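Side-chain contacts in GGDEF family protein (Vibrio cholerae, PDB 5GZS), which binds arginine in its periplasmic portion and, as a diguanylate cyclase, probably couples that binding to synthesis of cyclic di-GMP inside the cell: residues A[202-205]-A[206-209]; A[190-193]-A[194-197]. One frame throughout, in Å; residues are numbered along the deposited sequence.

Contact 1 of 2, residues A[202-205]-A[206-209]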
loop_
_atom_site.group_PDB
_atom_site.type_symbol
_atom_site.label_atom_id
_atom_site.label_comp_id
_atom_site.label_asym_id
_atom_site.label_seq_id
_atom_site.Cartn_x
_atom_site.Cartn_y
_atom_site.Cartn_z
ATOM N N TYR A 202 -26.954 7.196 15.120
ATOM C CA TYR A 202 -27.000 8.561 15.580
ATOM C C TYR A 202 -26.108 9.402 14.721
ATOM O O TYR A 202 -26.550 10.416 14.223
ATOM C CB TYR A 202 -26.603 8.658 17.043
ATOM C CG TYR A 202 -26.583 10.069 17.592
ATOM C CD1 TYR A 202 -25.463 10.883 17.444
ATOM C CD2 TYR A 202 -27.676 10.580 18.282
ATOM C CE1 TYR A 202 -25.436 12.168 17.955
ATOM C CE2 TYR A 202 -27.657 11.878 18.795
ATOM C CZ TYR A 202 -26.535 12.655 18.633
ATOM O OH TYR A 202 -26.511 13.918 19.152
ATOM N N GLN A 203 -24.855 8.986 14.510
ATOM C CA GLN A 203 -23.928 9.845 13.759
ATOM C C GLN A 203 -24.160 9.778 12.246
ATOM O O GLN A 203 -23.953 10.761 11.543
ATOM C CB GLN A 203 -22.467 9.528 14.121
ATOM C CG GLN A 203 -21.940 8.106 13.880
ATOM C CD GLN A 203 -21.515 7.859 12.434
ATOM O OE1 GLN A 203 -20.666 8.557 11.875
ATOM N NE2 GLN A 203 -22.133 6.868 11.820
ATOM N N LEU A 204 -24.612 8.640 11.735
ATOM C CA LEU A 204 -24.867 8.571 10.305
ATOM C C LEU A 204 -26.008 9.532 9.949
ATOM O O LEU A 204 -25.991 10.164 8.883
ATOM C CB LEU A 204 -25.205 7.147 9.847
ATOM C CG LEU A 204 -25.164 7.001 8.322
ATOM C CD1 LEU A 204 -23.880 7.652 7.816
ATOM C CD2 LEU A 204 -25.243 5.555 7.866
ATOM N N ASP A 205 -26.984 9.659 10.848
ATOM C CA ASP A 205 -28.102 10.581 10.638
ATOM C C ASP A 205 -27.678 12.053 10.568
ATOM O O ASP A 205 -28.140 12.795 9.689
ATOM C CB ASP A 205 -29.129 10.398 11.736
ATOM C CG ASP A 205 -30.059 9.235 11.475
ATOM O OD1 ASP A 205 -29.873 8.526 10.471
ATOM O OD2 ASP A 205 -30.984 9.025 12.284
ATOM N N ILE A 206 -26.806 12.479 11.476
ATOM C CA ILE A 206 -26.245 13.833 11.437
ATOM C C ILE A 206 -25.517 14.088 10.139
ATOM O O ILE A 206 -25.657 15.165 9.530
ATOM C CB ILE A 206 -25.248 14.085 12.588
ATOM C CG1 ILE A 206 -25.975 14.172 13.919
ATOM C CG2 ILE A 206 -24.385 15.366 12.342
ATOM C CD1 ILE A 206 -25.014 14.359 15.075
ATOM N N ARG A 207 -24.719 13.108 9.722
ATOM C CA ARG A 207 -23.988 13.250 8.452
ATOM C C ARG A 207 -24.909 13.216 7.220
ATOM O O ARG A 207 -24.690 13.970 6.297
ATOM C CB ARG A 207 -22.903 12.199 8.361
ATOM C CG ARG A 207 -21.772 12.582 9.301
ATOM C CD ARG A 207 -20.940 11.373 9.670
ATOM N NE ARG A 207 -20.077 10.973 8.573
ATOM C CZ ARG A 207 -19.734 9.723 8.327
ATOM N NH1 ARG A 207 -20.166 8.749 9.108
ATOM N NH2 ARG A 207 -18.935 9.457 7.311
ATOM N N LYS A 208 -25.968 12.417 7.243
ATOM C CA LYS A 208 -26.938 12.457 6.158
ATOM C C LYS A 208 -27.620 13.822 6.043
ATOM O O LYS A 208 -27.836 14.346 4.954
ATOM C CB LYS A 208 -28.001 11.386 6.359
ATOM C CG LYS A 208 -27.543 10.000 5.966
ATOM C CD LYS A 208 -28.548 8.973 6.446
ATOM C CE LYS A 208 -28.278 7.586 5.868
ATOM N NZ LYS A 208 -29.218 6.662 6.543
ATOM N N GLN A 209 -28.006 14.361 7.195
ATOM C CA GLN A 209 -28.738 15.619 7.252
ATOM C C GLN A 209 -27.910 16.745 6.659
ATOM O O GLN A 209 -28.418 17.576 5.906
ATOM C CB GLN A 209 -29.121 15.951 8.695
ATOM C CG GLN A 209 -29.890 17.254 8.850
ATOM C CD GLN A 209 -29.294 18.159 9.910
ATOM O OE1 GLN A 209 -28.082 18.174 10.120
ATOM N NE2 GLN A 209 -30.147 18.921 10.585
HETATM O O HOH W 1 -28.443 6.652 9.482
#

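Contact 2 of 2, residues A[190-193]-A[194-197]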
loop_
_atom_site.group_PDB
_atom_site.type_symbol
_atom_site.label_atom_id
_atom_site.label_comp_id
_atom_site.label_asym_id
_atom_site.label_seq_id
_atom_site.Cartn_x
_atom_site.Cartn_y
_atom_site.Cartn_z
ATOM N N HIS A 190 -26.552 -7.332 25.419
ATOM C CA HIS A 190 -27.593 -6.339 25.179
ATOM C C HIS A 190 -26.976 -4.976 24.955
ATOM O O HIS A 190 -27.208 -4.353 23.931
ATOM C CB HIS A 190 -28.587 -6.261 26.337
ATOM C CG HIS A 190 -29.711 -5.314 26.081
ATOM N ND1 HIS A 190 -29.764 -4.055 26.639
ATOM C CD2 HIS A 190 -30.801 -5.421 25.283
ATOM C CE1 HIS A 190 -30.861 -3.441 26.224
ATOM N NE2 HIS A 190 -31.501 -4.244 25.395
ATOM N N VAL A 191 -26.176 -4.524 25.914
ATOM C CA VAL A 191 -25.703 -3.144 25.923
ATOM C C VAL A 191 -24.741 -2.901 24.772
ATOM O O VAL A 191 -24.792 -1.841 24.107
ATOM C CB VAL A 191 -25.036 -2.807 27.276
ATOM C CG1 VAL A 191 -24.431 -1.381 27.280
ATOM C CG2 VAL A 191 -26.052 -2.998 28.420
ATOM N N GLN A 192 -23.868 -3.880 24.544
ATOM C CA GLN A 192 -22.988 -3.863 23.389
ATOM C C GLN A 192 -23.792 -3.727 22.097
ATOM O O GLN A 192 -23.464 -2.888 21.267
ATOM C CB GLN A 192 -22.113 -5.110 23.349
ATOM C CG GLN A 192 -20.965 -5.082 24.364
ATOM C CD GLN A 192 -20.004 -3.903 24.127
ATOM O OE1 GLN A 192 -19.527 -3.680 23.012
ATOM N NE2 GLN A 192 -19.724 -3.147 25.183
ATOM N N ARG A 193 -24.851 -4.507 21.924
ATOM C CA ARG A 193 -25.632 -4.392 20.697
ATOM C C ARG A 193 -26.289 -3.009 20.582
ATOM O O ARG A 193 -26.469 -2.440 19.491
ATOM C CB ARG A 193 -26.691 -5.482 20.634
ATOM C CG ARG A 193 -27.637 -5.293 19.480
ATOM C CD ARG A 193 -28.399 -6.551 19.134
ATOM N NE ARG A 193 -29.472 -6.201 18.221
ATOM C CZ ARG A 193 -30.474 -6.999 17.876
ATOM N NH1 ARG A 193 -30.532 -8.228 18.365
ATOM N NH2 ARG A 193 -31.421 -6.562 17.037
ATOM N N LEU A 194 -26.613 -2.454 21.734
ATOM C CA LEU A 194 -27.220 -1.147 21.796
ATOM C C LEU A 194 -26.232 -0.028 21.441
ATOM O O LEU A 194 -26.615 0.989 20.823
ATOM C CB LEU A 194 -27.793 -0.932 23.184
ATOM C CG LEU A 194 -28.275 0.475 23.501
ATOM C CD1 LEU A 194 -29.377 0.890 22.548
ATOM C CD2 LEU A 194 -28.740 0.533 24.952
ATOM N N LEU A 195 -24.972 -0.207 21.830
ATOM C CA LEU A 195 -23.952 0.814 21.593
ATOM C C LEU A 195 -23.509 0.806 20.137
ATOM O O LEU A 195 -23.215 1.858 19.556
ATOM C CB LEU A 195 -22.742 0.605 22.511
ATOM C CG LEU A 195 -22.981 0.940 23.981
ATOM C CD1 LEU A 195 -21.787 0.527 24.845
ATOM C CD2 LEU A 195 -23.239 2.425 24.094
ATOM N N ARG A 196 -23.470 -0.383 19.553
ATOM C CA ARG A 196 -23.112 -0.522 18.160
ATOM C C ARG A 196 -24.109 0.203 17.303
ATOM O O ARG A 196 -23.758 1.035 16.475
ATOM C CB ARG A 196 -23.085 -1.985 17.718
ATOM C CG ARG A 196 -21.972 -2.821 18.218
ATOM C CD ARG A 196 -21.919 -4.081 17.360
ATOM N NE ARG A 196 -23.202 -4.785 17.343
ATOM C CZ ARG A 196 -23.503 -5.798 18.154
ATOM N NH1 ARG A 196 -22.609 -6.220 19.049
ATOM N NH2 ARG A 196 -24.694 -6.390 18.069
ATOM N N GLU A 197 -25.373 -0.140 17.474
ATOM C CA GLU A 197 -26.341 0.318 16.520
ATOM C C GLU A 197 -26.802 1.727 16.808
ATOM O O GLU A 197 -26.950 2.519 15.868
ATOM C CB GLU A 197 -27.528 -0.619 16.476
ATOM C CG GLU A 197 -27.169 -2.053 16.322
ATOM C CD GLU A 197 -28.360 -2.933 16.474
ATOM O OE1 GLU A 197 -29.472 -2.375 16.558
ATOM O OE2 GLU A 197 -28.186 -4.163 16.534
#

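Contact 1 of 2, residues A[202-205]-A[206-209]
Ile206 reaches back one helical turn and sets its terminal methyl against the Tyr202 ring, with CD1 of Ile206 3.6 Å from CE1 of Tyr202. The methyl comes in at a slant to the ring. With CG1 anti to its own carbonyl carbon (chi1 -71°) and CD1 extended beyond it, the methyl is carried back toward Tyr202. Beyond the ring, the Tyr202 hydroxyl is hydrogen-bonded to Asp13 and Lys145, and Ile206 itself also packs on Lys145 and Leu148 of helix 144-149.

Asp205 and Lys208, three residues apart, meet through a water. It donates to OD1 of Asp205 at 2.6 Å and accepts from NZ of Lys208 at 3.0 Å. The charged atoms stay too far apart for a direct salt bridge, OD1 of Asp205 lying 4.4 Å from NZ of Lys208. Asp205 also makes a salt bridge through OD2 to Lys201. The extended lysine chain runs past Leu204, and its CE sits 4.0 Å from CG of that leucine.

These are i to i+3 and i to i+4 contacts on helix 189-218, in a chain built from folds of the periplasmic solute-binding type. The backbone bonds of this turn include Lys208 N to Leu204 O at 2.8 Å, while Ile206 N to Tyr202 O is weak.

The Arg207 chain lies side by side with that of Gln203, one turn earlier, and both point the same way. NH1 of Arg207 gives a hydrogen bond of 2.8 Å to OE1 of Gln203, in the amide plane and on a lone pair of the oxygen. The bond is bent, 134° at the hydrogen, and the amide and guanidinium planes are turned 47° apart. Tyr80 is a second hydrogen-bond partner of the same OE1, while NE2 of Gln203 binds the carbonyl of Gln200, so both ends of this buried amide are engaged.

Contact 2 of 2, residues A[190-193]-A[194-197]
Arg193 and Glu197 form a salt bridge, NE of the arginine donating to OE2 of the glutamate at 2.9 Å. It is an i to i+4 pair along helix 189-218, on an exposed side of the solute-binding fold. The N-H points well off the line to OE2, with 137° at the hydrogen, and OE2 is met on its syn side from somewhat out of the carboxylate plane; the two flat groups are 42° apart. Arg193 reaches it with its chain extended from CG to NE, CG lying opposite the backbone N (chi1 172°).

Backbone bonds run beneath, among them Arg196 N to Gln192 O at 3.0 Å. Arg196 bends at chi3 and folds back over the helix, so one face of its guanidinium lies above CA of Arg193 and the carbonyl oxygen of Gln192, both near its rim rather than under its centre. Its NH2 comes within 3.4 Å of CB of Arg193.

NE2 of Gln192 is hydrogen-bonded to the carbonyl oxygens of Ala186 and Thr74, and Gln192 also packs on Val333 of the second subunit. On the buried side, Val191 and Leu195 lie side by side and both pack on Leu20 of helix 15-28, with CG1 of Val191 4.1 Å from CD1 of Leu195.

In the fold
Both contacts lie on the single long helix 189-218, contact 2 first along the chain and contact 1 a few residues later. Their centres are about 18 Å apart, and their nearest atoms, about 5 Å apart, do not touch. Helix 15-28 packs against side chains of both, while helix 144-149 joins it at contact 1 and the second subunit comes close at contact 2. The bound arginine lies about 13 Å from the side chains of Tyr202 and Leu195, and none of the residues of either contact lines its pocket. After the helix the chain enters strand 226-230, in the second solute-binding-type region, which makes helix 189-218 a physical link between the arginine-binding part and the rest of the periplasmic portion.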